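Local coordinates for protein Myo-inositol 2-dehydrogenase (Lactobacillus plantarum WCFS1, PDB 3CEA) that probably catalyses the NAD-dependent oxidation of myo-inositol at its 2-hydroxyl group, as a member of the GFO/IDH/MocA oxidoreductase family, at residues 148-153 with 261-266; 227-230 with 236-239; 329-334 with 340-345. All coordinates share one frame; numbering follows the deposited sequence.

Following the chain from the N terminus, interaction 1 opens first, in the loop between helix 136-146 and strand 153-163, and closes 108 residues later at strand 262-265. Interaction 2 falls entirely within that long loop: it is the tight hairpin of strands 225-232 and 237-243. Interaction 3 follows in series, folding helix 319-338 back against the short strand 342-343. All three reach the same mixed sheet, interactions 1 and 3 near the two outermost strands within this chain and interaction 2 in its middle. Interactions 1 and 2 touch through Ile153 and Val236, while Cys332 of interaction 3 meets Ala228 and Leu230 of interaction 2.

Interaction 1. Residues 148-153 with 261-266; sequences GDIGKI and GWVRIG
Ile150 presses its branched CB against the backbone of Gly261, and this pair carries most of the contact. The CA atoms of Ile150 and Gly261 are only 4.1 Å apart, and Ile150 CB comes to 3.2 Å from Gly261 O. Gly261 brings no side chain to the interface: it adopts phi 126° and psi 157°, angles that are hard to reach for a residue with a CB. Two carbonyls also approach each other here, with Ile150 O 3.4 Å from Gly261 O; both are acceptors, so the proximity is packing and not a bond. The side chain of Ile150 is turned with CG1 between the backbone N and the carbonyl carbon (chi1 67°), which sends the other branch, CG2, along Gly261 and Trp262 toward Val263. There CG2 lies 3.7 Å from Gly261 C and reaches CG1 of Val263 at 3.9 Å, a methyl-to-methyl touch; it also passes 3.8 Å from Trp262 O. Ile150 is held in place by a type I turn from Gly148 to Gly151, closed by Gly151 N to Gly148 O at 3.1 Å, and Gly148 itself ends the preceding helix in a Schellman motif. A backbone hydrogen bond between Ile150 and Asn260 ties the turn to the residue before Gly261. Around this, Val256 of strand 251-258 packs on both Ile150 and Val263, and Val145 of helix 136-146 covers Ile150. Strand 262-265 in turn pairs antiparallel with a strand of the second subunit, so the sheet runs on across that interface.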
loop_
_atom_site.group_PDB
_atom_site.type_symbol
_atom_site.label_atom_id
_atom_site.label_comp_id
_atom_site.label_asym_id
_atom_site.label_seq_id
_atom_site.Cartn_x
_atom_site.Cartn_y
_atom_site.Cartn_z
ATOM N N GLY A 148 -2.558 -19.889 15.531
ATOM C CA GLY A 148 -3.137 -19.021 16.551
ATOM C C GLY A 148 -2.650 -17.586 16.472
ATOM O O GLY A 148 -2.819 -16.818 17.423
ATOM N N ASP A 149 -2.055 -17.225 15.335
ATOM C CA ASP A 149 -1.472 -15.893 15.137
ATOM C C ASP A 149 -2.497 -14.751 15.008
ATOM O O ASP A 149 -2.117 -13.582 14.890
ATOM C CB ASP A 149 -0.524 -15.887 13.926
ATOM C CG ASP A 149 0.686 -16.788 14.114
ATOM O OD1 ASP A 149 1.082 -17.050 15.271
ATOM O OD2 ASP A 149 1.256 -17.227 13.091
ATOM N N ILE A 150 -3.787 -15.086 15.016
ATOM C CA ILE A 150 -4.832 -14.058 15.102
ATOM C C ILE A 150 -5.779 -14.279 16.284
ATOM O O ILE A 150 -6.777 -13.570 16.427
ATOM C CB ILE A 150 -5.627 -13.872 13.773
ATOM C CG1 ILE A 150 -6.473 -15.108 13.446
ATOM C CG2 ILE A 150 -4.686 -13.491 12.626
ATOM C CD1 ILE A 150 -7.756 -14.792 12.714
ATOM N N GLY A 151 -5.442 -15.244 17.139
ATOM C CA GLY A 151 -6.299 -15.632 18.259
ATOM C C GLY A 151 -7.467 -16.461 17.756
ATOM O O GLY A 151 -7.324 -17.220 16.795
ATOM N N LYS A 152 -8.621 -16.318 18.402
ATOM C CA LYS A 152 -9.843 -16.982 17.953
ATOM C C LYS A 152 -10.572 -16.099 16.952
ATOM O O LYS A 152 -10.611 -14.878 17.105
ATOM C CB LYS A 152 -10.759 -17.316 19.135
ATOM C CG LYS A 152 -10.293 -18.508 19.975
ATOM C CD LYS A 152 -11.180 -18.720 21.197
ATOM N N ILE A 153 -11.137 -16.724 15.924
ATOM C CA ILE A 153 -11.889 -16.012 14.889
ATOM C C ILE A 153 -13.183 -15.451 15.473
ATOM O O ILE A 153 -13.886 -16.142 16.215
ATOM C CB ILE A 153 -12.208 -16.938 13.685
ATOM C CG1 ILE A 153 -10.915 -17.474 13.066
ATOM C CG2 ILE A 153 -13.039 -16.205 12.633
ATOM C CD1 ILE A 153 -11.059 -18.835 12.421
ATOM N N GLY A 261 -5.415 -10.199 16.353
ATOM C CA GLY A 261 -4.890 -9.973 15.014
ATOM C C GLY A 261 -5.914 -10.259 13.935
ATOM O O GLY A 261 -6.880 -10.986 14.169
ATOM N N TRP A 262 -5.716 -9.663 12.761
ATOM C CA TRP A 262 -6.534 -9.965 11.590
ATOM C C TRP A 262 -5.650 -10.419 10.437
ATOM O O TRP A 262 -4.421 -10.302 10.496
ATOM C CB TRP A 262 -7.332 -8.746 11.095
ATOM C CG TRP A 262 -8.113 -7.954 12.104
ATOM C CD1 TRP A 262 -8.416 -8.302 13.394
ATOM C CD2 TRP A 262 -8.730 -6.684 11.878
ATOM N NE1 TRP A 262 -9.162 -7.312 13.990
ATOM C CE2 TRP A 262 -9.374 -6.310 13.080
ATOM C CE3 TRP A 262 -8.797 -5.817 10.776
ATOM C CZ2 TRP A 262 -10.075 -5.108 13.212
ATOM C CZ3 TRP A 262 -9.492 -4.622 10.909
ATOM C CH2 TRP A 262 -10.122 -4.280 12.119
ATOM N N VAL A 263 -6.292 -10.934 9.390
ATOM C CA VAL A 263 -5.654 -11.097 8.091
ATOM C C VAL A 263 -6.630 -10.675 7.011
ATOM O O VAL A 263 -7.837 -10.890 7.131
ATOM C CB VAL A 263 -5.124 -12.549 7.811
ATOM C CG1 VAL A 263 -3.995 -12.933 8.782
ATOM C CG2 VAL A 263 -6.249 -13.584 7.832
ATOM N N ARG A 264 -6.101 -10.036 5.974
ATOM C CA ARG A 264 -6.861 -9.775 4.767
ATOM C C ARG A 264 -6.137 -10.398 3.589
ATOM O O ARG A 264 -4.926 -10.235 3.429
ATOM C CB ARG A 264 -7.073 -8.280 4.556
ATOM C CG ARG A 264 -8.225 -7.723 5.365
ATOM C CD ARG A 264 -8.148 -6.223 5.460
ATOM N NE ARG A 264 -9.312 -5.665 6.135
ATOM C CZ ARG A 264 -9.480 -4.375 6.404
ATOM N NH1 ARG A 264 -8.553 -3.488 6.060
ATOM N NH2 ARG A 264 -10.580 -3.966 7.019
ATOM N N ILE A 265 -6.895 -11.134 2.784
ATOM C CA ILE A 265 -6.363 -11.817 1.620
ATOM C C ILE A 265 -6.944 -11.131 0.394
ATOM O O ILE A 265 -8.163 -11.061 0.236
ATOM C CB ILE A 265 -6.722 -13.323 1.641
ATOM C CG1 ILE A 265 -6.246 -13.959 2.952
ATOM C CG2 ILE A 265 -6.096 -14.044 0.450
ATOM C CD1 ILE A 265 -7.191 -15.003 3.519
ATOM N N GLY A 266 -6.065 -10.607 -0.455
ATOM C CA GLY A 266 -6.478 -9.906 -1.664
ATOM C C GLY A 266 -7.273 -8.645 -1.377
ATOM O O GLY A 266 -8.350 -8.442 -1.939
#

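Interaction 2. Residues 227-230 with 236-239; sequences VAQL and VIAT
The flat carboxamide of Gln229 has the CG2 methyl of Ile237 above its plane, displaced past the CG and NE2 side and not centred over the group, with Ile237 CG2 a loose 4.2 Å from Gln229 NE2. The two side chains run side by side in the same direction, and Gln229 CG, anti to the backbone N (chi1 -169°), meets the same methyl. At the OE1 edge of the amide, close to its plane, a water donates to Gln229 OE1 at 2.7 Å and accepts from Thr239 OG1 at 2.8 Å, so it bridges the two strands. Thr239 OG1 is also hydrogen-bonded to Tyr155 OH, and Gln229 NE2 makes a weak hydrogen bond to Val227 O of the third subunit. Beside this polar patch Thr239 CG2 packs along Val227 CG1 at 4.1 Å. Gln229 and Thr239 form an antiparallel non-hydrogen-bonded pair, whereas Leu230 and Ala238 form the neighbouring hydrogen-bonded pair: Leu230 N reaches Ala238 O at 2.8 Å, and Ala238 N reaches Leu230 O at 3.2 Å. CA-H...O contacts supplement these bonds, the shortest, Thr239 CA to Ala228 O at 3.1 Å, at the non-hydrogen-bonded pair. On the opposite face of the sheet Leu230 CD1 only grazes Ala238 CB, 4.4 Å away. This is a beta hairpin, with the two strands nearly antiparallel at 173°. Strand 202-210 continues the sheet beside 227-230, and strand 153-163 beside 237-239. The Leu230 and Ala238 face is covered by helices 182-198 and 319-338, while the Gln229 and Thr239 face packs against its counterpart in the third subunit.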
loop_
_atom_site.group_PDB
_atom_site.type_symbol
_atom_site.label_atom_id
_atom_site.label_comp_id
_atom_site.label_asym_id
_atom_site.label_seq_id
_atom_site.Cartn_x
_atom_site.Cartn_y
_atom_site.Cartn_z
ATOM N N VAL A 227 -25.763 -9.492 -0.842
ATOM C CA VAL A 227 -25.084 -9.354 0.441
ATOM C C VAL A 227 -25.756 -10.272 1.454
ATOM O O VAL A 227 -26.973 -10.216 1.640
ATOM C CB VAL A 227 -25.089 -7.891 0.957
ATOM C CG1 VAL A 227 -24.221 -7.754 2.204
ATOM C CG2 VAL A 227 -24.603 -6.927 -0.123
ATOM N N ALA A 228 -24.957 -11.122 2.094
ATOM C CA ALA A 228 -25.461 -12.031 3.121
ATOM C C ALA A 228 -24.717 -11.872 4.440
ATOM O O ALA A 228 -23.496 -11.722 4.455
ATOM C CB ALA A 228 -25.375 -13.470 2.646
ATOM N N GLN A 229 -25.464 -11.896 5.541
ATOM C CA GLN A 229 -24.881 -12.003 6.869
ATOM C C GLN A 229 -25.255 -13.357 7.461
ATOM O O GLN A 229 -26.375 -13.834 7.259
ATOM C CB GLN A 229 -25.339 -10.862 7.777
ATOM C CG GLN A 229 -24.557 -10.766 9.090
ATOM C CD GLN A 229 -24.810 -9.476 9.837
ATOM O OE1 GLN A 229 -24.570 -8.387 9.315
ATOM N NE2 GLN A 229 -25.284 -9.590 11.072
ATOM N N LEU A 230 -24.312 -13.971 8.179
ATOM C CA LEU A 230 -24.482 -15.328 8.692
ATOM C C LEU A 230 -24.132 -15.457 10.171
ATOM O O LEU A 230 -23.168 -14.859 10.654
ATOM C CB LEU A 230 -23.635 -16.332 7.892
ATOM C CG LEU A 230 -23.664 -16.403 6.358
ATOM C CD1 LEU A 230 -22.532 -17.292 5.863
ATOM C CD2 LEU A 230 -24.998 -16.906 5.816
ATOM N N VAL A 236 -19.313 -17.147 15.595
ATOM C CA VAL A 236 -18.705 -16.356 14.524
ATOM C C VAL A 236 -19.758 -15.690 13.628
ATOM O O VAL A 236 -20.831 -16.244 13.385
ATOM C CB VAL A 236 -17.702 -17.213 13.694
ATOM C CG1 VAL A 236 -17.085 -16.408 12.555
ATOM C CG2 VAL A 236 -16.601 -17.776 14.594
ATOM N N ILE A 237 -19.454 -14.480 13.172
ATOM C CA ILE A 237 -20.339 -13.752 12.272
ATOM C C ILE A 237 -19.625 -13.573 10.936
ATOM O O ILE A 237 -18.409 -13.409 10.899
ATOM C CB ILE A 237 -20.759 -12.385 12.870
ATOM C CG1 ILE A 237 -21.332 -12.576 14.285
ATOM C CG2 ILE A 237 -21.787 -11.694 11.972
ATOM C CD1 ILE A 237 -21.229 -11.356 15.174
ATOM N N ALA A 238 -20.371 -13.635 9.839
ATOM C CA ALA A 238 -19.769 -13.522 8.517
ATOM C C ALA A 238 -20.629 -12.730 7.545
ATOM O O ALA A 238 -21.859 -12.770 7.610
ATOM C CB ALA A 238 -19.450 -14.904 7.949
ATOM N N THR A 239 -19.961 -12.001 6.657
ATOM C CA THR A 239 -20.614 -11.291 5.566
ATOM C C THR A 239 -20.078 -11.835 4.250
ATOM O O THR A 239 -18.873 -12.060 4.114
ATOM C CB THR A 239 -20.348 -9.771 5.637
ATOM O OG1 THR A 239 -20.794 -9.267 6.900
ATOM C CG2 THR A 239 -21.071 -9.025 4.519
HETATM O O HOH W 1 -23.262 -7.886 7.046
#

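Interaction 3. Residues 329-334 with 340-345; sequences AKACQQ and KLVDIQ
Ala331 meets both Val342 and Ile344 with its single methyl. Its CB lies 3.8 Å from Ile344 CG1 and 4.2 Å from Val342 CG1, so the short helix side chain is fitted against two branched ones, Val342 on the short strand and Ile344 just after it. Val342 also leans on the helix backbone: its CB is 3.9 Å from Ala331 O, and its CG2 branch comes as near to that oxygen. With CG1 anti to the backbone N (chi1 174°), this branch reaches toward the next turn of the helix, where Gln334 stretches out to meet it. The Gln334 chain is extended and crosses Val342 at about a right angle, placing OE1 4.0 Å from Val342 CG1. That touch is van der Waals only, on the solvent-exposed side of the contact. Beyond this first shell, backbone hydrogen bonds to strand 202-210 hold the strand segment, Val342 pairing with Ala205 and Ile344 with Val203. Ile344 also packs on Pro202 and on Ile328 of the helix, and Ser335 OG hydrogen-bonds Lys340 O, tying the connecting turn to the helix that precedes it. Other sides of the helix face the interior: Cys332 packs on Phe183, and Ala329 on Val184 and Ile191 of helix 182-198. The result is a helix-to-strand reversal in which the C-terminal end of the chain adds a short antiparallel edge strand to the mixed sheet, an alpha-on-beta packing consistent with the C-terminal domain of GFO/IDH/MocA-type dehydrogenases.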
loop_
_atom_site.group_PDB
_atom_site.type_symbol
_atom_site.label_atom_id
_atom_site.label_comp_id
_atom_site.label_asym_id
_atom_site.label_seq_id
_atom_site.Cartn_x
_atom_site.Cartn_y
_atom_site.Cartn_z
ATOM N N ALA A 329 -25.736 -21.431 0.451
ATOM C CA ALA A 329 -25.896 -20.475 -0.639
ATOM C C ALA A 329 -27.367 -20.271 -0.995
ATOM O O ALA A 329 -27.840 -19.136 -1.080
ATOM C CB ALA A 329 -25.109 -20.930 -1.856
ATOM N N LYS A 330 -28.087 -21.375 -1.185
ATOM C CA LYS A 330 -29.506 -21.328 -1.533
ATOM C C LYS A 330 -30.360 -20.755 -0.397
ATOM O O LYS A 330 -31.442 -20.212 -0.641
ATOM C CB LYS A 330 -30.016 -22.711 -1.958
ATOM C CG LYS A 330 -29.545 -23.149 -3.343
ATOM C CD LYS A 330 -30.322 -24.358 -3.842
ATOM N N ALA A 331 -29.860 -20.870 0.833
ATOM C CA ALA A 331 -30.518 -20.286 2.000
ATOM C C ALA A 331 -30.396 -18.762 2.005
ATOM O O ALA A 331 -31.305 -18.067 2.453
ATOM C CB ALA A 331 -29.951 -20.875 3.285
ATOM N N CYS A 332 -29.273 -18.250 1.506
ATOM C CA CYS A 332 -29.055 -16.809 1.400
ATOM C C CYS A 332 -29.943 -16.215 0.313
ATOM O O CYS A 332 -30.488 -15.122 0.478
ATOM C CB CYS A 332 -27.589 -16.500 1.102
ATOM S SG CYS A 332 -26.422 -17.022 2.378
ATOM N N GLN A 333 -30.081 -16.949 -0.792
ATOM C CA GLN A 333 -30.932 -16.546 -1.907
ATOM C C GLN A 333 -32.402 -16.550 -1.503
ATOM O O GLN A 333 -33.152 -15.647 -1.875
ATOM C CB GLN A 333 -30.705 -17.458 -3.119
ATOM C CG GLN A 333 -31.353 -16.963 -4.409
ATOM C CD GLN A 333 -30.753 -15.657 -4.913
ATOM O OE1 GLN A 333 -29.553 -15.572 -5.188
ATOM N NE2 GLN A 333 -31.592 -14.632 -5.041
ATOM N N GLN A 334 -32.799 -17.566 -0.739
ATOM C CA GLN A 334 -34.160 -17.676 -0.228
ATOM C C GLN A 334 -34.485 -16.526 0.719
ATOM O O GLN A 334 -35.564 -15.943 0.637
ATOM C CB GLN A 334 -34.362 -19.015 0.483
ATOM C CG GLN A 334 -35.817 -19.325 0.836
ATOM C CD GLN A 334 -35.961 -20.519 1.766
ATOM O OE1 GLN A 334 -34.997 -21.242 2.027
ATOM N NE2 GLN A 334 -37.173 -20.731 2.270
ATOM N N LYS A 340 -37.102 -12.491 4.667
ATOM C CA LYS A 340 -37.106 -12.990 6.036
ATOM C C LYS A 340 -35.769 -13.627 6.365
ATOM O O LYS A 340 -34.998 -13.995 5.474
ATOM C CB LYS A 340 -38.201 -14.045 6.235
ATOM C CG LYS A 340 -39.630 -13.548 6.138
ATOM C CD LYS A 340 -40.569 -14.719 5.885
ATOM C CE LYS A 340 -42.006 -14.261 5.714
ATOM N NZ LYS A 340 -42.872 -15.374 5.239
ATOM N N LEU A 341 -35.513 -13.760 7.660
ATOM C CA LEU A 341 -34.386 -14.514 8.167
ATOM C C LEU A 341 -34.643 -15.987 7.871
ATOM O O LEU A 341 -35.776 -16.461 8.003
ATOM C CB LEU A 341 -34.292 -14.291 9.676
ATOM C CG LEU A 341 -32.974 -13.898 10.338
ATOM C CD1 LEU A 341 -32.257 -12.812 9.550
ATOM C CD2 LEU A 341 -33.258 -13.431 11.757
ATOM N N VAL A 342 -33.607 -16.708 7.451
ATOM C CA VAL A 342 -33.726 -18.148 7.213
ATOM C C VAL A 342 -32.813 -18.920 8.165
ATOM O O VAL A 342 -31.609 -18.666 8.225
ATOM C CB VAL A 342 -33.434 -18.527 5.730
ATOM C CG1 VAL A 342 -33.410 -20.041 5.544
ATOM C CG2 VAL A 342 -34.470 -17.915 4.809
ATOM N N ASP A 343 -33.400 -19.845 8.920
ATOM C CA ASP A 343 -32.635 -20.742 9.780
ATOM C C ASP A 343 -32.143 -21.937 8.971
ATOM O O ASP A 343 -32.933 -22.629 8.322
ATOM C CB ASP A 343 -33.476 -21.209 10.973
ATOM C CG ASP A 343 -33.755 -20.093 11.975
ATOM O OD1 ASP A 343 -33.182 -18.991 11.841
ATOM O OD2 ASP A 343 -34.552 -20.324 12.908
ATOM N N ILE A 344 -30.833 -22.167 9.006
ATOM C CA ILE A 344 -30.215 -23.227 8.215
ATOM C C ILE A 344 -30.096 -24.524 9.022
ATOM O O ILE A 344 -29.652 -24.519 10.177
ATOM C CB ILE A 344 -28.824 -22.800 7.655
ATOM C CG1 ILE A 344 -28.918 -21.442 6.948
ATOM C CG2 ILE A 344 -28.272 -23.860 6.695
ATOM C CD1 ILE A 344 -27.583 -20.864 6.514
ATOM N N GLN A 345 -30.519 -25.624 8.406
ATOM C CA GLN A 345 -30.340 -26.955 8.975
ATOM C C GLN A 345 -29.523 -27.818 8.014
ATOM O O GLN A 345 -29.879 -27.969 6.840
ATOM C CB GLN A 345 -31.693 -27.609 9.280
#